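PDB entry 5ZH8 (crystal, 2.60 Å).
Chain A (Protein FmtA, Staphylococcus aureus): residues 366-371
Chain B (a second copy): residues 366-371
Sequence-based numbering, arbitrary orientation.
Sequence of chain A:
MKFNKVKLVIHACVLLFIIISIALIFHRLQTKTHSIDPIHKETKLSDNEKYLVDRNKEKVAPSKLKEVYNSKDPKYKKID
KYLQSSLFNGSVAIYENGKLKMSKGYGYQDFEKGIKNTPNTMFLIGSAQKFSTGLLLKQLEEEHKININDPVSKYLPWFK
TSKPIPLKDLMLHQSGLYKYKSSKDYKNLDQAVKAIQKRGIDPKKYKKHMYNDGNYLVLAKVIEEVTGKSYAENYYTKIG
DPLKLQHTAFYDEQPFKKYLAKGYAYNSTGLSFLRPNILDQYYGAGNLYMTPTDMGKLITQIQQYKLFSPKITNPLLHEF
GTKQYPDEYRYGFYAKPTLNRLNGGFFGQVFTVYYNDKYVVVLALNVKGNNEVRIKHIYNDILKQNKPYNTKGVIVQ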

ATOM      1  N   ASN A 366      10.842  -2.084   5.546  1.00 49.70           N
ATOM      2  CA  ASN A 366      11.074  -0.710   5.061  1.00 50.84           C
ATOM      3  C   ASN A 366      10.947  -0.535   3.536  1.00 52.43           C
ATOM      4  O   ASN A 366      11.164   0.555   3.018  1.00 53.98           O
ATOM      5  CB  ASN A 366      12.408  -0.153   5.573  1.00 51.52           C
ATOM      6  CG  ASN A 366      13.611  -0.907   5.053  1.00 52.32           C
ATOM      7  OD1 ASN A 366      13.692  -2.121   5.180  1.00 51.50           O
ATOM      8  ND2 ASN A 366      14.569  -0.182   4.490  1.00 54.26           N
ATOM      9  N   VAL A 367      10.596  -1.602   2.822  1.00 52.55           N
ATOM     10  CA  VAL A 367      10.076  -1.479   1.457  1.00 53.91           C
ATOM     11  C   VAL A 367       8.616  -1.920   1.519  1.00 53.33           C
ATOM     12  O   VAL A 367       8.317  -3.055   1.879  1.00 52.15           O
ATOM     13  CB  VAL A 367      10.848  -2.337   0.440  1.00 54.65           C
ATOM     14  CG1 VAL A 367      10.304  -2.109  -0.959  1.00 56.19           C
ATOM     15  CG2 VAL A 367      12.335  -2.021   0.494  1.00 55.66           C
ATOM     16  N   LYS A 368       7.709  -1.011   1.185  1.00 54.59           N
ATOM     17  CA  LYS A 368       6.286  -1.247   1.389  1.00 54.20           C
ATOM     18  C   LYS A 368       5.824  -2.504   0.670  1.00 53.99           C
ATOM     19  O   LYS A 368       6.203  -2.760  -0.477  1.00 55.06           O
ATOM     20  CB  LYS A 368       5.468  -0.055   0.910  1.00 56.29           C
ATOM     21  CG  LYS A 368       4.015  -0.088   1.343  1.00 56.16           C
ATOM     22  CD  LYS A 368       3.317   1.204   0.922  1.00 58.39           C
ATOM     23  CE  LYS A 368       1.903   1.293   1.470  1.00 58.38           C
ATOM     24  NZ  LYS A 368       1.080   0.099   1.110  1.00 58.37           N
ATOM     25  N   GLY A 369       5.000  -3.281   1.361  1.00 52.42           N
ATOM     26  CA  GLY A 369       4.482  -4.524   0.822  1.00 52.40           C
ATOM     27  C   GLY A 369       3.647  -5.225   1.861  1.00 50.83           C
ATOM     28  O   GLY A 369       3.320  -4.651   2.886  1.00 49.94           O
ATOM     29  N   ASN A 370       3.309  -6.478   1.594  1.00 50.73           N
ATOM     30  CA  ASN A 370       2.434  -7.240   2.470  1.00 49.47           C
ATOM     31  C   ASN A 370       3.230  -7.875   3.611  1.00 48.05           C
ATOM     32  O   ASN A 370       3.824  -8.950   3.460  1.00 48.62           O
ATOM     33  CB  ASN A 370       1.702  -8.304   1.659  1.00 50.31           C
ATOM     34  CG  ASN A 370       0.545  -8.916   2.408  1.00 49.86           C
ATOM     35  OD1 ASN A 370       0.477  -8.853   3.634  1.00 48.36           O
ATOM     36  ND2 ASN A 370      -0.378  -9.518   1.666  1.00 51.23           N
ATOM     37  N   ASN A 371       3.237  -7.211   4.762  1.00 46.72           N
ATOM     38  CA  ASN A 371       3.958  -7.727   5.919  1.00 45.32           C
ATOM     39  C   ASN A 371       3.137  -8.794   6.664  1.00 44.74           C
ATOM     40  O   ASN A 371       3.698  -9.658   7.331  1.00 44.14           O
ATOM     41  CB  ASN A 371       4.337  -6.572   6.860  1.00 44.29           C
ATOM     42  CG  ASN A 371       5.541  -6.893   7.727  1.00 43.61           C
ATOM     43  OD1 ASN A 371       6.531  -7.464   7.252  1.00 44.15           O
ATOM     44  ND2 ASN A 371       5.468  -6.518   9.003  1.00 42.51           N
TER
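Chain B (366-371) NVKGNN

The two copies of the stretch meet through loops that are extended from 367 to 370, and their end-to-end directions, taken from CA 367 to CA 370, differ by 170°, so chain B runs nearly antiparallel to chain A. The register is centred on the glycines: the CA atoms of Gly A369 and Gly B369 lie 4.4 Å apart. Phi/psi values agree within 1° at all six positions, so the same backbone shape is used twice, and 255 Å² is buried in all.

Asn A366 (-106/3) stays out of reach, its amide satisfied elsewhere in the structure. At Val A367, chi1 is t and CB points sideways, yet CG1 comes 3.5 Å from ND2 of Asn B370. The carbonyl O of Val A367 accepts a hydrogen bond from water 1 (2.7 Å), which in turn accepts one from Asn B370 ND2 (3.1 Å), giving a water bridge between the chains.

Lys A368 contributes its backbone more closely than its side chain: its O is 3.1 Å from Asn B370 ND2, whereas its side chain comes no nearer than 5.0 Å, from Lys A368 NZ to Lys B368 CE.

Gly A369 (176/-168) is almost fully extended, and its CA packs 3.9 Å from N of Asn B370. An ideal CB here would fall 3.1 Å from Asn B370 CB, a tight spacing, so the absence of a side chain leaves room for Asn B370 CB.

Asn A370 points its CB toward chain B and repeats the contacts in reverse, with ND2 3.5 Å from Val B367 CG1 and 3.2 Å from Lys B368 O. Its N and that of Asn B370 both donate to water 2, at 3.1 and 3.2 Å respectively. Each of these asparagines also N-caps the helix that follows. Asn A371 is out of reach of the chain B stretch.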

ATOM      1  N   ASN B 366      -3.745 -10.657  -6.548  1.00 53.25           N
ATOM      2  CA  ASN B 366      -5.057 -10.282  -5.992  1.00 55.08           C
ATOM      3  C   ASN B 366      -5.098 -10.191  -4.455  1.00 56.05           C
ATOM      4  O   ASN B 366      -6.156  -9.945  -3.876  1.00 58.06           O
ATOM      5  CB  ASN B 366      -6.172 -11.200  -6.524  1.00 55.65           C
ATOM      6  CG  ASN B 366      -6.015 -12.641  -6.094  1.00 54.72           C
ATOM      7  OD1 ASN B 366      -4.970 -13.243  -6.292  1.00 52.79           O
ATOM      8  ND2 ASN B 366      -7.069 -13.206  -5.526  1.00 56.27           N
ATOM      9  N   VAL B 367      -3.955 -10.389  -3.801  1.00 54.79           N
ATOM     10  CA  VAL B 367      -3.774  -9.957  -2.417  1.00 55.87           C
ATOM     11  C   VAL B 367      -2.744  -8.839  -2.453  1.00 55.42           C
ATOM     12  O   VAL B 367      -1.600  -9.052  -2.858  1.00 53.55           O
ATOM     13  CB  VAL B 367      -3.292 -11.093  -1.496  1.00 55.41           C
ATOM     14  CG1 VAL B 367      -3.184 -10.606  -0.056  1.00 56.98           C
ATOM     15  CG2 VAL B 367      -4.244 -12.278  -1.572  1.00 56.05           C
ATOM     16  N   LYS B 368      -3.153  -7.645  -2.034  1.00 57.37           N
ATOM     17  CA  LYS B 368      -2.322  -6.459  -2.204  1.00 57.43           C
ATOM     18  C   LYS B 368      -0.968  -6.638  -1.538  1.00 56.23           C
ATOM     19  O   LYS B 368      -0.872  -7.145  -0.422  1.00 56.87           O
ATOM     20  CB  LYS B 368      -3.010  -5.210  -1.645  1.00 60.26           C
ATOM     21  CG  LYS B 368      -2.319  -3.919  -2.058  1.00 60.83           C
ATOM     22  CD  LYS B 368      -3.156  -2.702  -1.744  1.00 63.92           C
ATOM     23  CE  LYS B 368      -2.434  -1.439  -2.170  1.00 64.84           C
ATOM     24  NZ  LYS B 368      -3.240  -0.227  -1.851  1.00 68.14           N
ATOM     25  N   GLY B 369       0.071  -6.212  -2.241  1.00 54.66           N
ATOM     26  CA  GLY B 369       1.427  -6.315  -1.749  1.00 53.77           C
ATOM     27  C   GLY B 369       2.378  -5.823  -2.808  1.00 52.65           C
ATOM     28  O   GLY B 369       1.957  -5.216  -3.797  1.00 52.50           O
ATOM     29  N   ASN B 370       3.660  -6.093  -2.608  1.00 51.86           N
ATOM     30  CA  ASN B 370       4.685  -5.587  -3.501  1.00 51.52           C
ATOM     31  C   ASN B 370       4.859  -6.499  -4.721  1.00 49.82           C
ATOM     32  O   ASN B 370       5.572  -7.497  -4.665  1.00 48.68           O
ATOM     33  CB  ASN B 370       6.003  -5.439  -2.741  1.00 51.89           C
ATOM     34  CG  ASN B 370       7.001  -4.587  -3.479  1.00 52.21           C
ATOM     35  OD1 ASN B 370       6.907  -4.418  -4.693  1.00 51.68           O
ATOM     36  ND2 ASN B 370       7.961  -4.038  -2.751  1.00 53.50           N
ATOM     37  N   ASN B 371       4.203  -6.150  -5.821  1.00 49.86           N
ATOM     38  CA  ASN B 371       4.298  -6.938  -7.042  1.00 48.47           C
ATOM     39  C   ASN B 371       5.568  -6.599  -7.828  1.00 48.47           C
ATOM     40  O   ASN B 371       6.076  -7.437  -8.572  1.00 47.41           O
ATOM     41  CB  ASN B 371       3.052  -6.724  -7.915  1.00 48.71           C
ATOM     42  CG  ASN B 371       2.777  -7.896  -8.849  1.00 47.32           C
ATOM     43  OD1 ASN B 371       2.883  -9.062  -8.456  1.00 46.05           O
ATOM     44  ND2 ASN B 371       2.407  -7.590 -10.093  1.00 47.28           N
TER
HETATM   45  O   HOH W   1       8.018  -5.068   0.142  1.00 46.91           O
HETATM   46  O   HOH W   2       4.836  -8.185  -0.502  1.00 15.16           O